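Local coordinates for protein putative laminarinase (Phanerochaete chrysosporium, PDB 2W39) that probably hydrolyses O-glycosidic bonds in beta-glucans such as laminarin and lichenin, as a secreted family 16 glycoside hydrolase of a white rot fungus, at residues R69-T81 with F242-C254. Numbering follows the deposited sequence. Where two conformers were deposited one is given.
Sequences RNSVRIRSIKTYT and FDANNIIINLTFC
Asn246 reaches across to Arg75, Ser76 and Thr79, at the turn that follows strand 69-76. Its CB packs on CG of Arg75 at 3.5 Å; CG of the amide lies 3.8 Å from CD of Arg75. OD1 comes no closer than 3.8 Å to the methyl CG2 of Thr79, while ND2 of Asn246 donates to O of Ser76 (2.8 Å), which lies 16° out of the Asn246 amide plane. Replacing Asn246 with an alanine would probably leave the Ser76 carbonyl without this donor and free the turn to shift. Ser76 ties the same corner: with chi1 at 64°, OG sits between backbone N and carbonyl carbon, where it takes the N-H of Ile247 (2.9 Å) and donates a hydrogen bond to O of Lys78. Beyond the turn, Tyr80 and Asn245 exchange two backbone bonds, the register having slipped by two. In the other direction the strands run antiparallel through Ile74 and Ile249, and Ser71 OG bonds to O of Leu251 (2.8 Å). Arg73, side by side with Asn250, lies on the sugar-binding side, where its NH2 bonds O6 of a bound glucose and its guanidinium pairs with Glu21 and Glu107. Strand 246-253 thus runs between 69-76 and 98-105 in one sheet of the GH16 beta sandwich, with Ile247 and Ile249 packed on strand 288-297 of the other.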
ATOM      1  N   ARG A  69      11.478   4.604 -14.921  1.00  7.71           N
ATOM      2  CA  ARG A  69      12.363   3.744 -14.144  1.00  7.38           C
ATOM      3  C   ARG A  69      11.699   2.392 -13.938  1.00  6.64           C
ATOM      4  O   ARG A  69      10.532   2.317 -13.541  1.00  6.49           O
ATOM      5  CB  ARG A  69      12.708   4.403 -12.803  1.00  7.70           C
ATOM      6  CG  ARG A  69      13.760   3.655 -11.990  1.00  7.36           C
ATOM      7  CD  ARG A  69      14.488   4.539 -10.982  1.00  7.44           C
ATOM      8  NE  ARG A  69      15.375   5.499 -11.657  1.00  7.81           N
ATOM      9  CZ  ARG A  69      16.521   5.194 -12.268  1.00  7.55           C
ATOM     10  NH1 ARG A  69      16.996   3.949 -12.277  1.00  8.05           N
ATOM     11  NH2 ARG A  69      17.189   6.160 -12.884  1.00  9.07           N
ATOM     12  N   ASN A  70      12.425   1.311 -14.199  1.00  6.93           N
ATOM     13  CA  ASN A  70      11.828  -0.009 -14.047  1.00  6.96           C
ATOM     14  C   ASN A  70      11.428  -0.264 -12.600  1.00  6.27           C
ATOM     15  O   ASN A  70      12.176   0.045 -11.653  1.00  6.75           O
ATOM     16  CB  ASN A  70      12.782  -1.123 -14.477  1.00  6.97           C
ATOM     17  CG  ASN A  70      13.003  -1.180 -15.973  1.00  8.71           C
ATOM     18  OD1 ASN A  70      12.248  -0.627 -16.765  1.00  9.34           O
ATOM     19  ND2 ASN A  70      14.054  -1.906 -16.370  1.00 10.03           N
ATOM     20  N   SER A  71      10.226  -0.818 -12.433  1.00  5.61           N
ATOM     21  CA  SER A  71       9.684  -1.140 -11.125  1.00  5.36           C
ATOM     22  C   SER A  71       8.622  -2.217 -11.315  1.00  5.32           C
ATOM     23  O   SER A  71       8.425  -2.714 -12.436  1.00  5.86           O
ATOM     24  CB  SER A  71       9.105   0.124 -10.489  1.00  5.73           C
ATOM     25  OG  SER A  71       8.826  -0.109  -9.114  1.00  6.08           O
ATOM     26  N   VAL A  72       7.936  -2.551 -10.226  1.00  5.53           N
ATOM     27  CA  VAL A  72       6.961  -3.628 -10.261  1.00  5.60           C
ATOM     28  C   VAL A  72       5.668  -3.241  -9.555  1.00  5.45           C
ATOM     29  O   VAL A  72       5.661  -2.447  -8.598  1.00  5.72           O
ATOM     30  CB  VAL A  72       7.529  -4.949  -9.682  1.00  6.38           C
ATOM     31  CG1 VAL A  72       8.737  -5.444 -10.497  1.00  7.26           C
ATOM     32  CG2 VAL A  72       7.882  -4.820  -8.209  1.00  8.86           C
ATOM     33  N   ARG A  73       4.585  -3.865 -10.018  1.00  5.05           N
ATOM     34  CA  ARG A  73       3.243  -3.755  -9.455  1.00  5.38           C
ATOM     35  C   ARG A  73       2.687  -5.176  -9.479  1.00  5.17           C
ATOM     36  O   ARG A  73       2.402  -5.715 -10.549  1.00  6.23           O
ATOM     37  CB  ARG A  73       2.405  -2.804 -10.310  1.00  5.47           C
ATOM     38  CG  ARG A  73       0.921  -2.769  -9.936  1.00  5.17           C
ATOM     39  CD  ARG A  73       0.246  -1.587 -10.553  1.00  7.41           C
ATOM     40  NE  ARG A  73      -1.213  -1.697 -10.527  1.00  5.93           N
ATOM     41  CZ  ARG A  73      -2.052  -0.661 -10.525  1.00  5.64           C
ATOM     42  NH1 ARG A  73      -1.607   0.581 -10.389  1.00  6.96           N
ATOM     43  NH2 ARG A  73      -3.359  -0.875 -10.589  1.00  6.51           N
ATOM     44  N   ILE A  74       2.603  -5.797  -8.313  1.00  4.90           N
ATOM     45  CA  ILE A  74       2.135  -7.168  -8.237  1.00  5.57           C
ATOM     46  C   ILE A  74       0.715  -7.214  -7.731  1.00  5.21           C
ATOM     47  O   ILE A  74       0.311  -6.395  -6.905  1.00  5.55           O
ATOM     48  CB  ILE A  74       3.108  -8.081  -7.413  1.00  5.49           C
ATOM     49  CG1 ILE A  74       3.146  -7.763  -5.896  1.00  5.47           C
ATOM     50  CG2 ILE A  74       4.519  -8.074  -8.043  1.00  7.04           C
ATOM     51  CD1 ILE A  74       3.810  -8.853  -5.069  1.00  6.57           C
ATOM     52  N   ARG A  75      -0.054  -8.172  -8.227  1.00  5.22           N
ATOM     53  CA  ARG A  75      -1.472  -8.254  -7.947  1.00  5.28           C
ATOM     54  C   ARG A  75      -1.835  -9.698  -7.620  1.00  5.28           C
ATOM     55  O   ARG A  75      -1.498 -10.628  -8.369  1.00  5.80           O
ATOM     56  CB  ARG A  75      -2.259  -7.803  -9.182  1.00  6.34           C
ATOM     57  CG  ARG A  75      -3.770  -7.815  -8.957  1.00  7.01           C
ATOM     58  CD  ARG A  75      -4.530  -7.422 -10.198  1.00  7.80           C
ATOM     59  NE  ARG A  75      -4.474  -8.460 -11.230  1.00  8.97           N
ATOM     60  CZ  ARG A  75      -5.011  -8.338 -12.438  1.00 10.80           C
ATOM     61  NH1 ARG A  75      -5.602  -7.207 -12.793  1.00 12.56           N
ATOM     62  NH2 ARG A  75      -4.951  -9.350 -13.292  1.00 13.49           N
ATOM     63  N   SER A  76      -2.548  -9.908  -6.518  1.00  5.01           N
ATOM     64  CA  SER A  76      -2.975 -11.273  -6.183  1.00  5.71           C
ATOM     65  C   SER A  76      -3.863 -11.822  -7.283  1.00  5.55           C
ATOM     66  O   SER A  76      -4.684 -11.106  -7.850  1.00  6.13           O
ATOM     67  CB  SER A  76      -3.704 -11.334  -4.834  1.00  5.91           C
ATOM     68  OG  SER A  76      -4.919 -10.594  -4.846  1.00  5.15           O
ATOM     69  N   ILE A  77      -3.731 -13.111  -7.559  1.00  6.16           N
ATOM     70  CA  ILE A  77      -4.626 -13.757  -8.516  1.00  6.86           C
ATOM     71  C   ILE A  77      -6.032 -13.850  -7.899  1.00  6.75           C
ATOM     72  O   ILE A  77      -7.031 -13.589  -8.566  1.00  7.73           O
ATOM     73  CB  ILE A  77      -4.061 -15.125  -8.963  1.00  8.06           C
ATOM     74  CG1 ILE A  77      -2.800 -14.910  -9.808  1.00  8.56           C
ATOM     75  CG2 ILE A  77      -5.114 -15.916  -9.752  1.00 10.22           C
ATOM     76  CD1 ILE A  77      -1.980 -16.166 -10.028  1.00 11.26           C
ATOM     77  N   LYS A  78      -6.104 -14.235  -6.629  1.00  6.41           N
ATOM     78  CA  LYS A  78      -7.383 -14.309  -5.955  1.00  6.49           C
ATOM     79  C   LYS A  78      -7.948 -12.943  -5.623  1.00  6.05           C
ATOM     80  O   LYS A  78      -7.215 -11.943  -5.515  1.00  6.26           O
ATOM     81  CB  LYS A  78      -7.243 -15.127  -4.685  1.00  7.57           C
ATOM     82  CG  LYS A  78      -7.074 -16.597  -5.015  1.00  9.45           C
ATOM     83  CD  LYS A  78      -6.709 -17.416  -3.810  1.00 12.78           C
ATOM     84  CE  LYS A  78      -7.848 -17.547  -2.844  1.00 15.36           C
ATOM     85  NZ  LYS A  78      -7.482 -18.560  -1.804  1.00 17.05           N
ATOM     86  N   THR A  79      -9.269 -12.906  -5.461  1.00  5.64           N
ATOM     87  CA  THR A  79      -9.967 -11.719  -4.997  1.00  5.90           C
ATOM     88  C   THR A  79     -10.660 -12.025  -3.666  1.00  5.44           C
ATOM     89  O   THR A  79     -10.868 -13.194  -3.318  1.00  6.10           O
ATOM     90  CB  THR A  79     -11.000 -11.230  -6.017  1.00  6.00           C
ATOM     91  OG1 THR A  79     -11.941 -12.284  -6.188  1.00  6.33           O
ATOM     92  CG2 THR A  79     -10.359 -10.873  -7.335  1.00  7.48           C
ATOM     93  N   TYR A  80     -11.045 -10.968  -2.954  1.00  5.45           N
ATOM     94  CA  TYR A  80     -11.495 -11.049  -1.567  1.00  6.05           C
ATOM     95  C   TYR A  80     -12.624 -10.072  -1.319  1.00  5.96           C
ATOM     96  O   TYR A  80     -12.648  -8.975  -1.871  1.00  6.42           O
ATOM     97  CB  TYR A  80     -10.327 -10.756  -0.585  1.00  7.29           C
ATOM     98  CG  TYR A  80      -9.161 -11.681  -0.825  1.00  6.72           C
ATOM     99  CD1 TYR A  80      -9.146 -12.962  -0.275  1.00  7.19           C
ATOM    100  CD2 TYR A  80      -8.109 -11.304  -1.659  1.00  7.17           C
ATOM    101  CE1 TYR A  80      -8.120 -13.846  -0.541  1.00  6.94           C
ATOM    102  CE2 TYR A  80      -7.075 -12.178  -1.932  1.00  6.95           C
ATOM    103  CZ  TYR A  80      -7.071 -13.444  -1.361  1.00  6.70           C
ATOM    104  OH  TYR A  80      -6.032 -14.305  -1.636  1.00  7.94           O
ATOM    105  N   THR A  81     -13.546 -10.474  -0.447  1.00  6.46           N
ATOM    106  CA  THR A  81     -14.631  -9.596   0.006  1.00  6.70           C
ATOM    107  C   THR A  81     -14.455  -9.390   1.521  1.00  5.82           C
ATOM    108  O   THR A  81     -13.634  -8.559   1.922  1.00  6.37           O
ATOM    109  CB  THR A  81     -16.024 -10.119  -0.399  1.00  7.94           C
ATOM    110  OG1 THR A  81     -16.211 -11.436   0.136  1.00  8.58           O
ATOM    111  CG2 THR A  81     -16.155 -10.143  -1.936  1.00  8.53           C
ATOM    112  N   PHE A 242     -17.984  -1.851  -2.217  1.00  8.11           N
ATOM    113  CA  PHE A 242     -16.823  -2.693  -2.446  1.00  8.46           C
ATOM    114  C   PHE A 242     -17.252  -4.014  -3.018  1.00  9.00           C
ATOM    115  O   PHE A 242     -18.229  -4.616  -2.541  1.00 10.81           O
ATOM    116  CB  PHE A 242     -16.044  -2.943  -1.139  1.00  8.25           C
ATOM    117  CG  PHE A 242     -15.238  -1.759  -0.706  1.00  7.97           C
ATOM    118  CD1 PHE A 242     -15.851  -0.700  -0.056  1.00  8.34           C
ATOM    119  CD2 PHE A 242     -13.878  -1.691  -0.976  1.00  9.17           C
ATOM    120  CE1 PHE A 242     -15.110   0.442   0.296  1.00  9.69           C
ATOM    121  CE2 PHE A 242     -13.135  -0.583  -0.617  1.00 10.17           C
ATOM    122  CZ  PHE A 242     -13.753   0.489  -0.000  1.00  9.56           C
ATOM    123  N   ASP A 243     -16.567  -4.532  -4.007  0.50  8.14           N
ATOM    124  CA  ASP A 243     -16.887  -5.883  -4.409  0.50  6.38           C
ATOM    125  C   ASP A 243     -15.594  -6.704  -4.243  0.50  6.29           C
ATOM    126  O   ASP A 243     -14.752  -6.357  -3.397  0.50  5.92           O
ATOM    127  CB  ASP A 243     -17.513  -5.897  -5.816  0.50  5.78           C
ATOM    128  CG  ASP A 243     -16.669  -5.208  -6.868  0.50  5.27           C
ATOM    129  OD1 ASP A 243     -15.430  -5.152  -6.736  0.50  3.78           O
ATOM    130  OD2 ASP A 243     -17.290  -4.736  -7.846  0.50  4.89           O
ATOM    131  N   ALA A 244     -15.418  -7.783  -4.989  1.00  6.29           N
ATOM    132  CA  ALA A 244     -14.267  -8.644  -4.786  1.00  6.84           C
ATOM    133  C   ALA A 244     -13.012  -7.925  -5.282  1.00  6.78           C
ATOM    134  O   ALA A 244     -12.944  -7.526  -6.447  1.00  8.13           O
ATOM    135  CB  ALA A 244     -14.463  -9.976  -5.511  1.00  7.12           C
ATOM    136  N   ASN A 245     -12.044  -7.727  -4.389  1.00  5.73           N
ATOM    137  CA  ASN A 245     -10.852  -6.935  -4.690  1.00  5.34           C
ATOM    138  C   ASN A 245      -9.602  -7.812  -4.681  1.00  5.13           C
ATOM    139  O   ASN A 245      -9.485  -8.734  -3.878  1.00  5.81           O
ATOM    140  CB  ASN A 245     -10.650  -5.849  -3.615  1.00  5.65           C
ATOM    141  CG  ASN A 245     -11.564  -4.636  -3.738  1.00  6.52           C
ATOM    142  OD1 ASN A 245     -12.522  -4.581  -4.528  1.00 10.05           O
ATOM    143  ND2 ASN A 245     -11.254  -3.640  -2.938  1.00  6.00           N
ATOM    144  N   ASN A 246      -8.655  -7.466  -5.545  1.00  5.28           N
ATOM    145  CA  ASN A 246      -7.299  -8.017  -5.492  1.00  5.00           C
ATOM    146  C   ASN A 246      -6.453  -7.198  -4.522  1.00  4.89           C
ATOM    147  O   ASN A 246      -6.722  -6.011  -4.297  1.00  5.40           O
ATOM    148  CB  ASN A 246      -6.606  -7.931  -6.862  1.00  5.88           C
ATOM    149  CG  ASN A 246      -7.422  -8.537  -7.989  1.00  5.84           C
ATOM    150  OD1 ASN A 246      -8.324  -7.889  -8.522  1.00  6.73           O
ATOM    151  ND2 ASN A 246      -7.104  -9.778  -8.354  1.00  6.79           N
ATOM    152  N   ILE A 247      -5.410  -7.851  -4.012  1.00  5.09           N
ATOM    153  CA  ILE A 247      -4.358  -7.164  -3.261  1.00  5.04           C
ATOM    154  C   ILE A 247      -3.254  -6.749  -4.238  1.00  4.50           C
ATOM    155  O   ILE A 247      -2.824  -7.559  -5.082  1.00  5.26           O
ATOM    156  CB  ILE A 247      -3.778  -8.098  -2.168  1.00  5.22           C
ATOM    157  CG1 ILE A 247      -4.840  -8.372  -1.103  1.00  6.18           C
ATOM    158  CG2 ILE A 247      -2.488  -7.519  -1.557  1.00  6.41           C
ATOM    159  CD1 ILE A 247      -4.525  -9.530  -0.152  1.00  7.15           C
ATOM    160  N   ILE A 248      -2.840  -5.487  -4.150  1.00  4.28           N
ATOM    161  CA  ILE A 248      -1.800  -4.921  -5.013  1.00  4.93           C
ATOM    162  C   ILE A 248      -0.691  -4.340  -4.148  1.00  4.66           C
ATOM    163  O   ILE A 248      -0.960  -3.664  -3.147  1.00  4.63           O
ATOM    164  CB  ILE A 248      -2.380  -3.854  -5.983  1.00  5.55           C
ATOM    165  CG1 ILE A 248      -3.490  -4.484  -6.840  1.00  6.35           C
ATOM    166  CG2 ILE A 248      -1.265  -3.251  -6.873  1.00  5.63           C
ATOM    167  CD1 ILE A 248      -4.198  -3.502  -7.756  1.00  7.31           C
ATOM    168  N   ILE A 249       0.554  -4.612  -4.531  1.00  4.37           N
ATOM    169  CA  ILE A 249       1.721  -4.006  -3.897  1.00  4.92           C
ATOM    170  C   ILE A 249       2.596  -3.454  -5.012  1.00  4.88           C
ATOM    171  O   ILE A 249       2.933  -4.181  -5.948  1.00  5.05           O
ATOM    172  CB  ILE A 249       2.520  -5.001  -3.023  1.00  4.66           C
ATOM    173  CG1 ILE A 249       1.597  -5.681  -2.008  1.00  5.54           C
ATOM    174  CG2 ILE A 249       3.677  -4.274  -2.345  1.00  6.27           C
ATOM    175  CD1 ILE A 249       2.244  -6.879  -1.295  1.00  6.97           C
ATOM    176  N   ASN A 250       2.932  -2.165  -4.947  1.00  4.52           N
ATOM    177  CA  ASN A 250       3.617  -1.522  -6.072  1.00  4.50           C
ATOM    178  C   ASN A 250       4.550  -0.425  -5.630  1.00  4.18           C
ATOM    179  O   ASN A 250       4.526   0.013  -4.479  1.00  4.31           O
ATOM    180  CB  ASN A 250       2.600  -0.952  -7.089  1.00  5.14           C
ATOM    181  CG  ASN A 250       1.864   0.245  -6.544  1.00  4.98           C
ATOM    182  OD1 ASN A 250       0.921   0.092  -5.762  1.00  6.52           O
ATOM    183  ND2 ASN A 250       2.309   1.449  -6.910  1.00  5.63           N
ATOM    184  N   LEU A 251       5.341   0.034  -6.591  1.00  4.50           N
ATOM    185  CA  LEU A 251       6.146   1.230  -6.411  1.00  4.61           C
ATOM    186  C   LEU A 251       6.133   2.001  -7.725  1.00  4.47           C
ATOM    187  O   LEU A 251       6.637   1.516  -8.740  1.00  5.21           O
ATOM    188  CB  LEU A 251       7.575   0.847  -6.032  1.00  5.30           C
ATOM    189  CG  LEU A 251       8.603   1.989  -6.065  1.00  5.38           C
ATOM    190  CD1 LEU A 251       8.244   3.114  -5.091  1.00  6.42           C
ATOM    191  CD2 LEU A 251      10.003   1.441  -5.795  1.00  6.57           C
ATOM    192  N   THR A 252       5.529   3.187  -7.708  1.00  4.66           N
ATOM    193  CA  THR A 252       5.654   4.111  -8.826  1.00  5.51           C
ATOM    194  C   THR A 252       6.524   5.305  -8.414  1.00  5.19           C
ATOM    195  O   THR A 252       6.979   5.386  -7.261  1.00  5.31           O
ATOM    196  CB  THR A 252       4.269   4.520  -9.427  1.00  5.34           C
ATOM    197  OG1 THR A 252       4.524   5.119 -10.707  1.00  6.11           O
ATOM    198  CG2 THR A 252       3.478   5.468  -8.539  1.00  6.50           C
ATOM    199  N   PHE A 253       6.784   6.207  -9.361  0.50  5.81           N
ATOM    200  CA  PHE A 253       7.599   7.405  -9.109  0.50  5.91           C
ATOM    201  C   PHE A 253       6.912   8.599  -9.737  0.50  6.00           C
ATOM    202  O   PHE A 253       6.373   8.487 -10.838  0.50  6.00           O
ATOM    203  CB  PHE A 253       9.013   7.281  -9.707  0.50  6.17           C
ATOM    204  CG  PHE A 253       9.652   5.943  -9.479  0.50  5.48           C
ATOM    205  CD1 PHE A 253       9.644   4.976 -10.481  0.50  5.44           C
ATOM    206  CD2 PHE A 253      10.245   5.643  -8.257  0.50  5.73           C
ATOM    207  CE1 PHE A 253      10.222   3.713 -10.266  0.50  5.24           C
ATOM    208  CE2 PHE A 253      10.822   4.394  -8.039  0.50  6.53           C
ATOM    209  CZ  PHE A 253      10.811   3.433  -9.045  0.50  6.10           C
ATOM    210  N   CYS A 254       6.940   9.744  -9.054  1.00  6.57           N
ATOM    211  CA  CYS A 254       6.351  10.987  -9.571  1.00  7.15           C
ATOM    212  C   CYS A 254       4.848  10.784  -9.808  1.00  7.81           C
ATOM    213  O   CYS A 254       4.167  10.270  -8.931  1.00  8.02           O
ATOM    214  CB  CYS A 254       7.106  11.462 -10.836  1.00  7.84           C
ATOM    215  SG  CYS A 254       8.905  11.531 -10.599  1.00  8.45           S
TER